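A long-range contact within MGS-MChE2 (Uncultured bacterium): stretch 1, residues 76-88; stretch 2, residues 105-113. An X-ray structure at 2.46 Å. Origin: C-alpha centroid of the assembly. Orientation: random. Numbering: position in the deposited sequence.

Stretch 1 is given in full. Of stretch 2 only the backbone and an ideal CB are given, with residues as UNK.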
# COMPACT_ATOMS: atom_id res chain seq x y z
N PHE A 76 7.20 2.30 -12.35
CA PHE A 76 8.20 2.70 -11.37
C PHE A 76 9.19 1.57 -11.08
O PHE A 76 10.40 1.79 -11.05
CB PHE A 76 7.54 3.15 -10.07
CG PHE A 76 8.51 3.47 -8.97
CD1 PHE A 76 9.32 4.60 -9.05
CD2 PHE A 76 8.62 2.66 -7.85
CE1 PHE A 76 10.22 4.90 -8.04
CE2 PHE A 76 9.51 2.96 -6.84
CZ PHE A 76 10.31 4.08 -6.93
N VAL A 77 8.67 0.37 -10.88
CA VAL A 77 9.52 -0.79 -10.61
C VAL A 77 10.38 -1.12 -11.82
O VAL A 77 11.57 -1.42 -11.68
CB VAL A 77 8.67 -2.03 -10.22
CG1 VAL A 77 9.57 -3.23 -9.98
CG2 VAL A 77 7.84 -1.73 -8.99
N ASP A 78 9.79 -1.07 -13.00
CA ASP A 78 10.52 -1.29 -14.25
C ASP A 78 11.63 -0.26 -14.42
O ASP A 78 12.75 -0.60 -14.79
CB ASP A 78 9.58 -1.26 -15.45
CG ASP A 78 8.60 -2.41 -15.46
OD1 ASP A 78 8.89 -3.45 -14.82
OD2 ASP A 78 7.54 -2.29 -16.12
N PHE A 79 11.30 1.00 -14.14
CA PHE A 79 12.28 2.08 -14.18
C PHE A 79 13.45 1.79 -13.24
O PHE A 79 14.61 2.02 -13.59
CB PHE A 79 11.64 3.41 -13.80
CG PHE A 79 12.60 4.40 -13.21
CD1 PHE A 79 13.59 4.96 -13.99
CD2 PHE A 79 12.51 4.77 -11.88
CE1 PHE A 79 14.49 5.86 -13.46
CE2 PHE A 79 13.40 5.68 -11.34
CZ PHE A 79 14.39 6.23 -12.13
N LYS A 80 13.14 1.27 -12.06
CA LYS A 80 14.16 0.93 -11.08
C LYS A 80 14.97 -0.29 -11.52
O LYS A 80 16.10 -0.49 -11.07
CB LYS A 80 13.52 0.68 -9.72
CG LYS A 80 13.45 1.91 -8.84
CD LYS A 80 14.85 2.41 -8.53
CE LYS A 80 14.82 3.71 -7.75
NZ LYS A 80 16.20 4.21 -7.48
N GLY A 81 14.39 -1.09 -12.41
CA GLY A 81 15.08 -2.25 -12.95
C GLY A 81 15.03 -3.47 -12.05
O GLY A 81 15.89 -4.35 -12.14
N TYR A 82 14.03 -3.53 -11.19
CA TYR A 82 13.85 -4.67 -10.30
C TYR A 82 13.10 -5.80 -11.00
O TYR A 82 12.11 -5.56 -11.69
CB TYR A 82 13.10 -4.26 -9.03
CG TYR A 82 13.83 -3.24 -8.18
CD1 TYR A 82 15.19 -3.35 -7.95
CD2 TYR A 82 13.15 -2.18 -7.61
CE1 TYR A 82 15.86 -2.43 -7.18
CE2 TYR A 82 13.81 -1.25 -6.83
CZ TYR A 82 15.17 -1.38 -6.62
OH TYR A 82 15.83 -0.45 -5.84
N GLU A 83 13.58 -7.02 -10.81
CA GLU A 83 12.91 -8.20 -11.36
C GLU A 83 11.74 -8.58 -10.46
O GLU A 83 10.77 -9.18 -10.91
CB GLU A 83 13.89 -9.36 -11.49
CG GLU A 83 15.34 -8.93 -11.66
CD GLU A 83 16.31 -10.09 -11.55
OE1 GLU A 83 16.29 -10.79 -10.51
OE2 GLU A 83 17.09 -10.31 -12.50
N ASN A 84 11.86 -8.24 -9.18
CA ASN A 84 10.80 -8.48 -8.21
C ASN A 84 10.95 -7.57 -7.00
O ASN A 84 12.06 -7.22 -6.61
CB ASN A 84 10.81 -9.95 -7.77
CG ASN A 84 12.04 -10.32 -6.97
OD1 ASN A 84 13.13 -9.78 -7.20
ND2 ASN A 84 11.88 -11.24 -6.03
N VAL A 85 9.82 -7.18 -6.41
CA VAL A 85 9.83 -6.33 -5.23
C VAL A 85 8.85 -6.84 -4.17
O VAL A 85 8.07 -7.76 -4.42
CB VAL A 85 9.46 -4.87 -5.56
CG1 VAL A 85 10.53 -4.23 -6.42
CG2 VAL A 85 8.10 -4.81 -6.24
N ILE A 86 8.91 -6.23 -2.99
CA ILE A 86 7.92 -6.48 -1.96
C ILE A 86 6.98 -5.28 -1.87
O ILE A 86 7.43 -4.15 -1.66
CB ILE A 86 8.57 -6.74 -0.59
CG1 ILE A 86 9.40 -8.02 -0.64
CG2 ILE A 86 7.51 -6.84 0.49
CD1 ILE A 86 10.09 -8.36 0.67
N LEU A 87 5.69 -5.52 -2.05
CA LEU A 87 4.70 -4.45 -2.00
C LEU A 87 4.03 -4.33 -0.64
O LEU A 87 3.48 -5.31 -0.11
CB LEU A 87 3.63 -4.65 -3.08
CG LEU A 87 4.06 -4.47 -4.53
CD1 LEU A 87 2.85 -4.55 -5.44
CD2 LEU A 87 4.79 -3.16 -4.72
N LEU A 88 4.08 -3.13 -0.07
CA LEU A 88 3.41 -2.83 1.19
C LEU A 88 2.39 -1.73 0.95
O LEU A 88 2.74 -0.64 0.48
CB LEU A 88 4.43 -2.43 2.25
CG LEU A 88 3.94 -1.86 3.59
CD1 LEU A 88 2.85 -2.72 4.20
CD2 LEU A 88 5.11 -1.74 4.56
N UNK A 105 2.00 -10.28 -11.48
CA UNK A 105 2.43 -11.14 -10.37
C UNK A 105 3.92 -11.50 -10.41
O UNK A 105 4.53 -11.72 -9.37
CB UNK A 105 1.60 -12.43 -10.37
N UNK A 106 4.48 -11.54 -11.61
CA UNK A 106 5.88 -11.92 -11.80
C UNK A 106 6.84 -10.85 -11.29
O UNK A 106 8.05 -11.09 -11.20
CB UNK A 106 6.15 -12.19 -13.28
N UNK A 107 6.31 -9.68 -10.97
CA UNK A 107 7.14 -8.57 -10.50
C UNK A 107 7.04 -8.40 -8.99
O UNK A 107 7.75 -7.60 -8.39
CB UNK A 107 6.73 -7.27 -11.20
N UNK A 108 6.15 -9.18 -8.37
CA UNK A 108 5.92 -9.08 -6.93
C UNK A 108 6.37 -10.34 -6.18
O UNK A 108 5.80 -11.42 -6.36
CB UNK A 108 4.44 -8.82 -6.66
N UNK A 109 7.37 -10.19 -5.32
CA UNK A 109 7.87 -11.30 -4.52
C UNK A 109 6.92 -11.62 -3.37
O UNK A 109 6.66 -12.79 -3.06
CB UNK A 109 9.26 -10.98 -3.98
N UNK A 110 6.39 -10.58 -2.73
CA UNK A 110 5.45 -10.74 -1.64
C UNK A 110 4.55 -9.51 -1.52
O UNK A 110 4.92 -8.42 -1.97
CB UNK A 110 6.20 -10.99 -0.33
N UNK A 111 3.39 -9.69 -0.91
CA UNK A 111 2.42 -8.61 -0.76
C UNK A 111 2.05 -8.41 0.71
O UNK A 111 1.56 -9.33 1.36
CB UNK A 111 1.17 -8.90 -1.59
N UNK A 112 2.30 -7.22 1.23
CA UNK A 112 1.93 -6.91 2.61
C UNK A 112 0.77 -5.93 2.64
O UNK A 112 0.84 -4.85 2.05
CB UNK A 112 3.13 -6.34 3.38
N UNK A 113 -0.29 -6.31 3.34
CA UNK A 113 -1.52 -5.53 3.35
C UNK A 113 -1.93 -5.18 4.77
O UNK A 113 -1.86 -6.01 5.68
CB UNK A 113 -2.64 -6.29 2.65

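Position 105 opens a short 3-10 segment, and nothing of stretch 1 lies within 5.5 Å of its ideal CB. The contact sets no demand here, though a phi of -69° admits proline. The deposited residue is Pro105, whose carbonyl accepts a hydrogen bond from the backbone N of position 108 and so helps hold the turn.

Position 106 is nearly as free. Its CB points sideways and meets no neighbor, so many side chains would serve, polar ones included. It is Glu106, poorly ordered, its end leading away from stretch 1.

Position 107 is more demanding. Its carbonyl O accepts a hydrogen bond from Val85 N at 2.9 Å, which pins the backbone close to stretch 1. The ideal CB points sideways, 5.1 Å from Val77 CG1 and 4.5 Å from Glu83 O, at a hollow between the helix and the loop that follows it. A medium or long aliphatic chain would suit: isoleucine, leucine, methionine, perhaps valine. Ile107 fills it. Its CG1 packs on Val77 CG1 at 3.8 Å, and its CD1 reaches on to lie 3.6 Å from Tyr82 O and 3.3 Å from Glu83 O. Its chi1 of -144° lies between wells.

At position 108 the chain is extended and pairs in parallel with Val85. The ideal CB is 4.7 Å from Leu87 CD1, on the face that carries Val85 and Leu87, so an apolar residue is wanted, and beta-branched ones favor such angles. Val108 places CG2 3.7 Å from Leu87 CD1.

Position 109 breaks the pattern. Phi/psi of -76/-41 turn the chain a corner, and the register slips by one residue in a beta bulge, yet the backbone N still donates to Val85 O at 2.7 Å. The ideal CB points toward stretch 1, 3.3 Å from Asn84 ND2, with Ile86 CG1 at 4.5 Å. A polar residue with an aliphatic stem looks apt: glutamine, glutamate, lysine or arginine. Gln109 extends with chi1 and chi2 both t, bringing OE1 to 4.1 Å from Ile86 CG1; it makes no hydrogen bond to Asn84.

Position 110 resumes the strand opposite Ile86, its O accepting from Leu87 N at 3.0 Å. With Ile86 CG1 4.4 Å from the ideal CB, alanine or a modest aliphatic would suit. Ala110 supplies the methyl alone.

Position 111 pairs with Leu87 and shares its face. The atom of stretch 1 nearest its ideal CB is Leu87 O, at 4.5 Å, with Leu87 CB at 5.1 Å, so a branched aliphatic that reaches back over Leu87 is a good choice. Leu111 does so, CD1 lying 4.0 Å from Leu87 CB.

Position 112 donates its N to Leu87 O at 2.6 Å, nearly linear at 175°. The ideal CB is 3.7 Å from Leu88 CD1 and 5.3 Å from Ile86 CG2, which suits valine or isoleucine. Val112 uses both methyls: CG1 meets Leu88 CD1 at 3.6 Å, CG2 meets Ile86 CG2 at 4.2 Å.

Position 113 points away, so the strand's conformation alone advises. It is Ile113, beta-branched.

Stretch 2 (105-113) PEIVQALVI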
# COMPACT_ATOMS: atom_id res chain seq x y z
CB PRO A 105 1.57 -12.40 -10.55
CG PRO A 105 1.29 -12.44 -12.01
CD PRO A 105 1.15 -11.00 -12.44
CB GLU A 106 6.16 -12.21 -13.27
CG GLU A 106 5.70 -11.13 -14.24
CD GLU A 106 4.23 -11.26 -14.62
OE1 GLU A 106 3.69 -12.39 -14.52
OE2 GLU A 106 3.62 -10.24 -15.00
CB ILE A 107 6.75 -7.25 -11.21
CG1 ILE A 107 7.99 -6.39 -11.48
CG2 ILE A 107 5.68 -6.49 -10.42
CD1 ILE A 107 8.93 -7.00 -12.50
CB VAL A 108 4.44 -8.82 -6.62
CG1 VAL A 108 4.23 -8.74 -5.12
CG2 VAL A 108 3.98 -7.55 -7.31
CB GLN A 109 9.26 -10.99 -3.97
CG GLN A 109 9.86 -12.11 -3.13
CD GLN A 109 11.27 -11.79 -2.65
OE1 GLN A 109 11.72 -10.64 -2.72
NE2 GLN A 109 11.97 -12.80 -2.16
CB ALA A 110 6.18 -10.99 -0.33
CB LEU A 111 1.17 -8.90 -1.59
CG LEU A 111 -0.02 -7.95 -1.43
CD1 LEU A 111 0.37 -6.53 -1.82
CD2 LEU A 111 -1.20 -8.44 -2.25
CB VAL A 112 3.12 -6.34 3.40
CG1 VAL A 112 2.77 -6.25 4.88
CG2 VAL A 112 4.36 -7.20 3.19
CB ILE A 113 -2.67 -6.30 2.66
CG1 ILE A 113 -2.44 -6.33 1.16
CG2 ILE A 113 -4.02 -5.67 2.96
CD1 ILE A 113 -3.36 -7.27 0.45
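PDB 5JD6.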